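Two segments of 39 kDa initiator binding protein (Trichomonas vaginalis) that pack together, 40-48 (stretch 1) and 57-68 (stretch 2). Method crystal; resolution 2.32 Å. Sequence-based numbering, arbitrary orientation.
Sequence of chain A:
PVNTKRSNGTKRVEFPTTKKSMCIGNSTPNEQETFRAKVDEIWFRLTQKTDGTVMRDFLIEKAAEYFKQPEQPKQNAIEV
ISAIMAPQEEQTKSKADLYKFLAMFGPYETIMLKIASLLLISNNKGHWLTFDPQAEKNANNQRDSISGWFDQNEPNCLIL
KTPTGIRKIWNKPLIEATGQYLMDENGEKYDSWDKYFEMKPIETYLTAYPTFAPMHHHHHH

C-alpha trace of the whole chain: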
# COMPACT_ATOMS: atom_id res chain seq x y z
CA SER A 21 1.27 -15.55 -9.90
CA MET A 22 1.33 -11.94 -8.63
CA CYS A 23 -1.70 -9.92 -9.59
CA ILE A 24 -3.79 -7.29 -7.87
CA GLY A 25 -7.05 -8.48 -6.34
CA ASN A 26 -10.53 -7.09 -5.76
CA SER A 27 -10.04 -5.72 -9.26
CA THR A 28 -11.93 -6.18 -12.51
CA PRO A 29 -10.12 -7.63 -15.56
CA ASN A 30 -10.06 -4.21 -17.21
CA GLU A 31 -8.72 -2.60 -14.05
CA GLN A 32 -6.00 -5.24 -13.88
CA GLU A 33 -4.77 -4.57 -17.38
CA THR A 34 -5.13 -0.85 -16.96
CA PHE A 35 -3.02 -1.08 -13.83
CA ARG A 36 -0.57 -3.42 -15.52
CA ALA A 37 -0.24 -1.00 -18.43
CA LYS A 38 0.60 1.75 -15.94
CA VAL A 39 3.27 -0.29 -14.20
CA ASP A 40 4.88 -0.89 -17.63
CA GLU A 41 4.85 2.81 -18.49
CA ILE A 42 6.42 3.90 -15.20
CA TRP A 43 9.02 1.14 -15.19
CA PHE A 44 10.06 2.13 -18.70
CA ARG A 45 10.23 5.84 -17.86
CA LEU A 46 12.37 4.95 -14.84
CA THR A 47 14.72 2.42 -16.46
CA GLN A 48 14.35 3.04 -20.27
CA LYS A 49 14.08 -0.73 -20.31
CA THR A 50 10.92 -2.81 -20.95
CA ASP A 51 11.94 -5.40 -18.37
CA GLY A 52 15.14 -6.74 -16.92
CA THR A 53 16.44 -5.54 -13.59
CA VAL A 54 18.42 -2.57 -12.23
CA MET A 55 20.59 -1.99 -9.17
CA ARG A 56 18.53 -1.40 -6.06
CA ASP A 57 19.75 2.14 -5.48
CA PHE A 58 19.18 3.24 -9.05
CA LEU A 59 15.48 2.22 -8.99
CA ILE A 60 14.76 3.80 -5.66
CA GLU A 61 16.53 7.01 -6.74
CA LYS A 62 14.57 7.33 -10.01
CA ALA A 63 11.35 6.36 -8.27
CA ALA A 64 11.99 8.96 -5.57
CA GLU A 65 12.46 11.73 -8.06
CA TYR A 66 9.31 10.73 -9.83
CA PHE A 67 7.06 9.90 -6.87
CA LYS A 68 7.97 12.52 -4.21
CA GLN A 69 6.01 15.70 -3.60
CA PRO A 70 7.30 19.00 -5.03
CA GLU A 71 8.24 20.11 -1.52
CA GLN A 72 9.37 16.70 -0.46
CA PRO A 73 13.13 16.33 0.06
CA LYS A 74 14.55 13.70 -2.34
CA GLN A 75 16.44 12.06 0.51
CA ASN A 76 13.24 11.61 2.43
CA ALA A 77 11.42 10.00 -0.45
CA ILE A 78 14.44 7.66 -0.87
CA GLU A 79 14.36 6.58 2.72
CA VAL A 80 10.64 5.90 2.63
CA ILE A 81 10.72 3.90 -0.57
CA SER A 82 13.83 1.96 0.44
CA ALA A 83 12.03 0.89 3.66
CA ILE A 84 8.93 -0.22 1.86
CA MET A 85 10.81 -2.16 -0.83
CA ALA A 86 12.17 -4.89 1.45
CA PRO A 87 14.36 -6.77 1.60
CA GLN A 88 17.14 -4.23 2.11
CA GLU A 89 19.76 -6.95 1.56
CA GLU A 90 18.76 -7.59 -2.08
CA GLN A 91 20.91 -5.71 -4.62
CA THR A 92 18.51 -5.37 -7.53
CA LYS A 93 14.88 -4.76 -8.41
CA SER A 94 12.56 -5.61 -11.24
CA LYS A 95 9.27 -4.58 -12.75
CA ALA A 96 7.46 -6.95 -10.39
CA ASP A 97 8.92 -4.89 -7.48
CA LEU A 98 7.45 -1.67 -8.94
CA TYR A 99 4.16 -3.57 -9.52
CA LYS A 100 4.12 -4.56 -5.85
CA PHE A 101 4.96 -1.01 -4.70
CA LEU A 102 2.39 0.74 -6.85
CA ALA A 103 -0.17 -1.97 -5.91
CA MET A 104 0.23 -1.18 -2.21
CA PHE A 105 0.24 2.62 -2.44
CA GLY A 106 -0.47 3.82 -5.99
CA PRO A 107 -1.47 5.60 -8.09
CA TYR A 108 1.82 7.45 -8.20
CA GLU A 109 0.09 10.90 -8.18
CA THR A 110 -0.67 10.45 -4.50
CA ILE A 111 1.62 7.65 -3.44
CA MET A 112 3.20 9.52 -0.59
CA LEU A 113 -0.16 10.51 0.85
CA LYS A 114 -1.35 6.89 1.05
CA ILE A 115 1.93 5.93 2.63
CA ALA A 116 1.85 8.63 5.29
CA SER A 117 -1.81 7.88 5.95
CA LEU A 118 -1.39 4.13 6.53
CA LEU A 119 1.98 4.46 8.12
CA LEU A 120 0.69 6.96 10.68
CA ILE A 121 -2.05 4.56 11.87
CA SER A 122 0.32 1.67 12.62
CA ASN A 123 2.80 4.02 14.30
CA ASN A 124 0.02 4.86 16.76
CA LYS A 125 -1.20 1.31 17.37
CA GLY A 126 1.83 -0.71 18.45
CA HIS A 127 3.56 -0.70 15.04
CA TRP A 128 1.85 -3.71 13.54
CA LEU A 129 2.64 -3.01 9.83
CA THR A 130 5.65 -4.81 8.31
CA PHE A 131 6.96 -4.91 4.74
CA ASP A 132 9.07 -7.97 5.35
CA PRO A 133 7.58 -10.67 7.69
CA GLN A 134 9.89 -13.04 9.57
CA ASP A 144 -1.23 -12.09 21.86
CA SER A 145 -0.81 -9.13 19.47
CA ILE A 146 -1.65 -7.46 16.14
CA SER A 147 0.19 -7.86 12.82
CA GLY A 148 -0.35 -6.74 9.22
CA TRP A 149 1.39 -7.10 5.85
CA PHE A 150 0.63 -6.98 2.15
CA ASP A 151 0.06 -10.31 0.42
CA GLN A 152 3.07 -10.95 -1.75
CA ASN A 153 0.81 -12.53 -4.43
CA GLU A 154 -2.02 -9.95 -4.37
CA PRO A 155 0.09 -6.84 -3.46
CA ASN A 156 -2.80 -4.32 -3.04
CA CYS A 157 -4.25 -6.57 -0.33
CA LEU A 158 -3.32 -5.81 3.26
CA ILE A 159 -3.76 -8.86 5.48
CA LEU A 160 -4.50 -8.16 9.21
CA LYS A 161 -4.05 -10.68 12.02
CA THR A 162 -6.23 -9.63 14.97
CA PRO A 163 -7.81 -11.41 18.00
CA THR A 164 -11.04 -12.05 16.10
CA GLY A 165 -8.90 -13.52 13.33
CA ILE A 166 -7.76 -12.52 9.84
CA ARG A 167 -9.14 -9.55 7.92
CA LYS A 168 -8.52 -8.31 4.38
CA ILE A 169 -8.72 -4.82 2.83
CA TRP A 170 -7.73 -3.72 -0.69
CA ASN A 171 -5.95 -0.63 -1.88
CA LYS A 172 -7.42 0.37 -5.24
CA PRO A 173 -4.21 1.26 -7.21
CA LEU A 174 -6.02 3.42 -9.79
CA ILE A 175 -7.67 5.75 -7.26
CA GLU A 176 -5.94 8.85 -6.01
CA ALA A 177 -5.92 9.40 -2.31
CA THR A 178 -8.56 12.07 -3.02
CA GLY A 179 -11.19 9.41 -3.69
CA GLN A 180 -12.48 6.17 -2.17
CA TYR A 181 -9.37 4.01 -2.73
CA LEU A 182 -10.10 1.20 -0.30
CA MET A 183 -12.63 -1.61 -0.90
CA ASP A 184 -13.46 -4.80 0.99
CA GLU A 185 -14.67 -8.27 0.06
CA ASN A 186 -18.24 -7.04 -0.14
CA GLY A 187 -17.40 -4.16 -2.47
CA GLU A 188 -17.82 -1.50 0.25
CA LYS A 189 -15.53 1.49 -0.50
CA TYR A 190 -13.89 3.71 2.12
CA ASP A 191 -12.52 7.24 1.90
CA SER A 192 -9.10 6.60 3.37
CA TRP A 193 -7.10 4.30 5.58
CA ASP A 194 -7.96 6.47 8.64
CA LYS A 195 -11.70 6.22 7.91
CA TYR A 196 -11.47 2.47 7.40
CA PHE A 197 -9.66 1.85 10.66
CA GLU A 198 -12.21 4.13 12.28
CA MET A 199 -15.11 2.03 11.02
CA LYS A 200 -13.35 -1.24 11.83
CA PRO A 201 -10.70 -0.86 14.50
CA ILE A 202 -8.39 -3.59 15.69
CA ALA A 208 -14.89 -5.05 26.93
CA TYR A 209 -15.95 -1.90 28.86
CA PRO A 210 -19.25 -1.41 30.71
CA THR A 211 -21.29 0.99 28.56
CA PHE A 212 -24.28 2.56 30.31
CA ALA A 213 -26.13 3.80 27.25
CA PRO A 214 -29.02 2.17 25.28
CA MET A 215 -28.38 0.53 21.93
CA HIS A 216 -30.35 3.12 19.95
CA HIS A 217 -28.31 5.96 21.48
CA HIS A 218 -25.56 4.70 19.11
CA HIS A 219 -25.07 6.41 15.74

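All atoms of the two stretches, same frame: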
# COMPACT_ATOMS: atom_id res chain seq x y z
N ASP A 40 3.97 -0.83 -16.48
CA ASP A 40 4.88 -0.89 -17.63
C ASP A 40 5.38 0.51 -17.98
O ASP A 40 6.57 0.77 -18.05
CB ASP A 40 4.18 -1.47 -18.86
CG ASP A 40 3.89 -2.96 -18.73
OD1 ASP A 40 4.73 -3.69 -18.13
OD2 ASP A 40 2.84 -3.40 -19.24
N GLU A 41 4.46 1.44 -18.19
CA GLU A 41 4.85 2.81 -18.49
C GLU A 41 5.86 3.40 -17.49
O GLU A 41 6.93 3.92 -17.87
CB GLU A 41 3.61 3.72 -18.52
CG GLU A 41 3.94 5.21 -18.59
CD GLU A 41 2.74 6.11 -18.24
OE1 GLU A 41 1.60 5.79 -18.66
OE2 GLU A 41 2.94 7.15 -17.55
N ILE A 42 5.54 3.31 -16.21
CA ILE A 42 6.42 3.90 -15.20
C ILE A 42 7.77 3.21 -15.08
O ILE A 42 8.80 3.86 -14.83
CB ILE A 42 5.70 3.94 -13.85
CG1 ILE A 42 4.45 4.83 -13.98
CG2 ILE A 42 6.62 4.38 -12.76
CD1 ILE A 42 3.66 4.95 -12.69
N TRP A 43 7.78 1.90 -15.28
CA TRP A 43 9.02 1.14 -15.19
C TRP A 43 9.95 1.59 -16.32
O TRP A 43 11.15 1.82 -16.11
CB TRP A 43 8.72 -0.36 -15.32
CG TRP A 43 9.96 -1.18 -15.45
CD1 TRP A 43 10.46 -1.73 -16.60
CD2 TRP A 43 10.91 -1.48 -14.42
NE1 TRP A 43 11.67 -2.35 -16.34
CE2 TRP A 43 11.97 -2.20 -15.01
CE3 TRP A 43 10.97 -1.20 -13.04
CZ2 TRP A 43 13.08 -2.66 -14.29
CZ3 TRP A 43 12.07 -1.65 -12.31
CH2 TRP A 43 13.11 -2.38 -12.94
N PHE A 44 9.36 1.72 -17.51
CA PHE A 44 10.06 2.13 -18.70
C PHE A 44 10.59 3.54 -18.56
O PHE A 44 11.73 3.77 -18.88
CB PHE A 44 9.15 2.02 -19.93
CG PHE A 44 9.85 2.34 -21.23
CD1 PHE A 44 11.00 1.64 -21.61
CD2 PHE A 44 9.37 3.34 -22.07
CE1 PHE A 44 11.65 1.92 -22.80
CE2 PHE A 44 10.01 3.63 -23.26
CZ PHE A 44 11.15 2.92 -23.63
N ARG A 45 9.78 4.47 -18.07
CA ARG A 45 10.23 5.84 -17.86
C ARG A 45 11.34 5.90 -16.80
O ARG A 45 12.17 6.80 -16.82
CB ARG A 45 9.07 6.72 -17.40
CG ARG A 45 7.88 6.70 -18.35
CD ARG A 45 6.60 7.11 -17.64
NE ARG A 45 6.74 8.42 -17.04
CZ ARG A 45 6.87 9.53 -17.76
NH1 ARG A 45 6.86 9.47 -19.08
NH2 ARG A 45 7.03 10.70 -17.15
N LEU A 46 11.36 4.94 -15.89
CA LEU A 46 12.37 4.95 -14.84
C LEU A 46 13.69 4.24 -15.20
O LEU A 46 14.75 4.57 -14.69
CB LEU A 46 11.80 4.33 -13.55
CG LEU A 46 10.74 5.02 -12.68
CD1 LEU A 46 10.52 4.25 -11.36
CD2 LEU A 46 11.22 6.40 -12.33
N THR A 47 13.59 3.26 -16.08
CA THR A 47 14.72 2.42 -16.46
C THR A 47 15.04 2.41 -17.99
O THR A 47 16.04 1.85 -18.40
CB THR A 47 14.44 0.93 -16.05
OG1 THR A 47 13.38 0.40 -16.88
CG2 THR A 47 14.01 0.81 -14.56
N GLN A 48 14.19 3.03 -18.81
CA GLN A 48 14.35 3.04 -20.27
C GLN A 48 14.59 1.61 -20.71
O GLN A 48 15.35 1.35 -21.65
CB GLN A 48 15.55 3.89 -20.72
CG GLN A 48 15.43 5.39 -20.47
CD GLN A 48 15.72 5.73 -19.03
OE1 GLN A 48 16.83 5.51 -18.55
NE2 GLN A 48 14.72 6.25 -18.33
N ASP A 57 19.65 0.71 -5.67
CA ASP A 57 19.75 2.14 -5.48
C ASP A 57 19.29 2.98 -6.65
O ASP A 57 18.69 4.03 -6.46
CB ASP A 57 21.18 2.51 -5.10
CG ASP A 57 21.49 2.20 -3.65
OD1 ASP A 57 22.69 2.26 -3.29
OD2 ASP A 57 20.54 1.89 -2.88
N PHE A 58 19.58 2.52 -7.86
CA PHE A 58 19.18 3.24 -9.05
C PHE A 58 17.64 3.35 -9.19
O PHE A 58 17.12 4.41 -9.57
CB PHE A 58 19.80 2.56 -10.26
CG PHE A 58 19.38 3.14 -11.58
CD1 PHE A 58 18.25 2.66 -12.24
CD2 PHE A 58 20.11 4.15 -12.16
CE1 PHE A 58 17.87 3.18 -13.48
CE2 PHE A 58 19.73 4.66 -13.38
CZ PHE A 58 18.61 4.17 -14.05
N LEU A 59 16.93 2.26 -8.88
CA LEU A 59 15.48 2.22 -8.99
C LEU A 59 14.84 3.14 -7.97
O LEU A 59 13.95 3.93 -8.30
CB LEU A 59 14.94 0.82 -8.76
CG LEU A 59 13.41 0.85 -8.82
CD1 LEU A 59 13.04 1.06 -10.25
CD2 LEU A 59 12.78 -0.42 -8.30
N ILE A 60 15.28 3.02 -6.74
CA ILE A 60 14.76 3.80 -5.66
C ILE A 60 15.01 5.29 -5.92
O ILE A 60 14.15 6.13 -5.67
CB ILE A 60 15.43 3.34 -4.35
CG1 ILE A 60 14.97 1.91 -4.04
CG2 ILE A 60 15.12 4.29 -3.19
CD1 ILE A 60 15.39 1.41 -2.67
N GLU A 61 16.17 5.62 -6.46
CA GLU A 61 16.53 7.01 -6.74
C GLU A 61 15.61 7.57 -7.83
O GLU A 61 15.05 8.64 -7.66
CB GLU A 61 18.01 7.07 -7.15
CG GLU A 61 18.77 8.26 -6.64
CD GLU A 61 19.28 9.16 -7.76
OE1 GLU A 61 20.01 10.13 -7.44
OE2 GLU A 61 18.95 8.89 -8.94
N LYS A 62 15.46 6.85 -8.95
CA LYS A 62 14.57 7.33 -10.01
C LYS A 62 13.14 7.41 -9.52
O LYS A 62 12.43 8.39 -9.79
CB LYS A 62 14.60 6.43 -11.25
CG LYS A 62 15.97 6.35 -11.95
CD LYS A 62 16.52 7.74 -12.17
CE LYS A 62 17.92 7.73 -12.74
NZ LYS A 62 18.45 9.12 -12.83
N ALA A 63 12.72 6.39 -8.78
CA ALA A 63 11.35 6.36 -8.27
C ALA A 63 11.15 7.54 -7.32
O ALA A 63 10.10 8.20 -7.37
CB ALA A 63 11.06 5.03 -7.56
N ALA A 64 12.14 7.85 -6.49
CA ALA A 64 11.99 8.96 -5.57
C ALA A 64 11.71 10.24 -6.34
O ALA A 64 10.69 10.93 -6.10
CB ALA A 64 13.25 9.13 -4.67
N GLU A 65 12.59 10.53 -7.28
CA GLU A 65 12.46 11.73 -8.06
C GLU A 65 11.10 11.83 -8.67
O GLU A 65 10.51 12.89 -8.72
CB GLU A 65 13.49 11.75 -9.21
CG GLU A 65 14.93 12.09 -8.84
CD GLU A 65 15.93 11.59 -9.90
OE1 GLU A 65 15.54 11.45 -11.10
OE2 GLU A 65 17.10 11.32 -9.52
N TYR A 66 10.58 10.71 -9.14
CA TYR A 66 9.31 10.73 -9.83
C TYR A 66 8.07 10.64 -8.96
O TYR A 66 7.01 11.10 -9.37
CB TYR A 66 9.32 9.61 -10.87
CG TYR A 66 8.14 9.54 -11.80
CD1 TYR A 66 7.02 8.77 -11.49
CD2 TYR A 66 8.17 10.15 -13.04
CE1 TYR A 66 5.96 8.61 -12.40
CE2 TYR A 66 7.12 10.00 -13.96
CZ TYR A 66 6.02 9.23 -13.63
OH TYR A 66 4.98 9.11 -14.53
N PHE A 67 8.20 10.06 -7.76
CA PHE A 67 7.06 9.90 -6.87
C PHE A 67 6.96 10.91 -5.71
O PHE A 67 5.90 11.06 -5.13
CB PHE A 67 7.05 8.49 -6.26
CG PHE A 67 6.89 7.37 -7.24
CD1 PHE A 67 6.30 7.56 -8.47
CD2 PHE A 67 7.31 6.08 -6.90
CE1 PHE A 67 6.13 6.52 -9.33
CE2 PHE A 67 7.15 5.04 -7.75
CZ PHE A 67 6.56 5.24 -8.97
N LYS A 68 8.05 11.56 -5.33
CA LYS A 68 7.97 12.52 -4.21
C LYS A 68 7.05 13.72 -4.49
O LYS A 68 6.55 13.93 -5.61
CB LYS A 68 9.34 13.06 -3.84
CG LYS A 68 10.02 13.92 -4.93
CD LYS A 68 11.45 14.24 -4.46
CE LYS A 68 11.92 15.64 -4.85
NZ LYS A 68 10.98 16.72 -4.39

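One leucine is the centre of this contact. The helices of residues 40-47 and 57-67 cross steeply, at 111° between their N-to-C directions, and where they cross, the side chain of Leu46 drops as a knob into a hole formed by Leu59, Lys62, Ala63 and Tyr66. It gives up 120 Å² to the other helix, more than any other residue here, in a contact that buries 506 Å² with both sides summed. The CA-to-CB bond of Leu46 points sideways rather than at the partner; with chi1 in m and chi2 in t, the end of the side chain is brought nearer.

The fit of the knob is close. Leu46 CD2 lies 3.4 Å from the backbone atom Lys62 O and 3.5 Å from Lys62 CB, and it reaches Tyr66 CB at 4.0 Å. Leu46 CD1 meets Ala63 CB at 3.9 Å and Leu59 CD1 at 4.2 Å. Residues 59, 62, 63 and 66 are spaced as one would expect for a single face of a helix. Ala63 has nothing beyond CB, and Leu46 CD1 lies 3.8 Å from Ala63 CA. The CA atoms of Leu46 and Lys62 are only 5.8 Å apart, although the helix axes come no closer than 9.7 Å. Lys62 starts toward the other helix, but the end of its side chain leads away, so the aliphatic base lines the hole while the amine makes a long salt bridge within its own helix, with Lys62 NZ 3.9 Å from Glu61 OE2.

Around this knob the packing is mostly aromatic and aliphatic. Leu59 CD1 also touches Trp43 CZ3 at 3.5 Å; the CA-to-CB bond of Trp43 points away, yet its long side chain brings the end of the indole back to the partner. One turn before Leu46, Ile42 points toward the second helix, and its CG2 lies 3.9 Å from Phe67 CZ and 4.3 Å from Tyr66 CE1, extending the apolar packing along the second helix to its last turn. Near the C-terminal end of the first helix, Phe58 CE1 approaches Leu46 O at 3.6 Å, and Thr47 CA lies at the edge of the Phe58 ring. The Thr47 hydroxyl takes no part across the contact; Thr47 OG1 donates to Trp43 O at 2.8 Å.

Polar contact between the helices is sparse. Tyr66, the second-largest contributor at 86 Å², lines the hole with its CB and extends its hydroxyl to Arg45, whose NE donates to Tyr66 OH at 3.1 Å. The bond is weak, with an N-H...acceptor angle of 130°, and it is the only hydrogen bond across the contact. Arg45 is exposed, so this interaction sits beside the apolar packing rather than within it. The rule to be read here is economical: one well-placed leucine, an alanine in the hole that receives it, and aromatic or aliphatic neighbours around it.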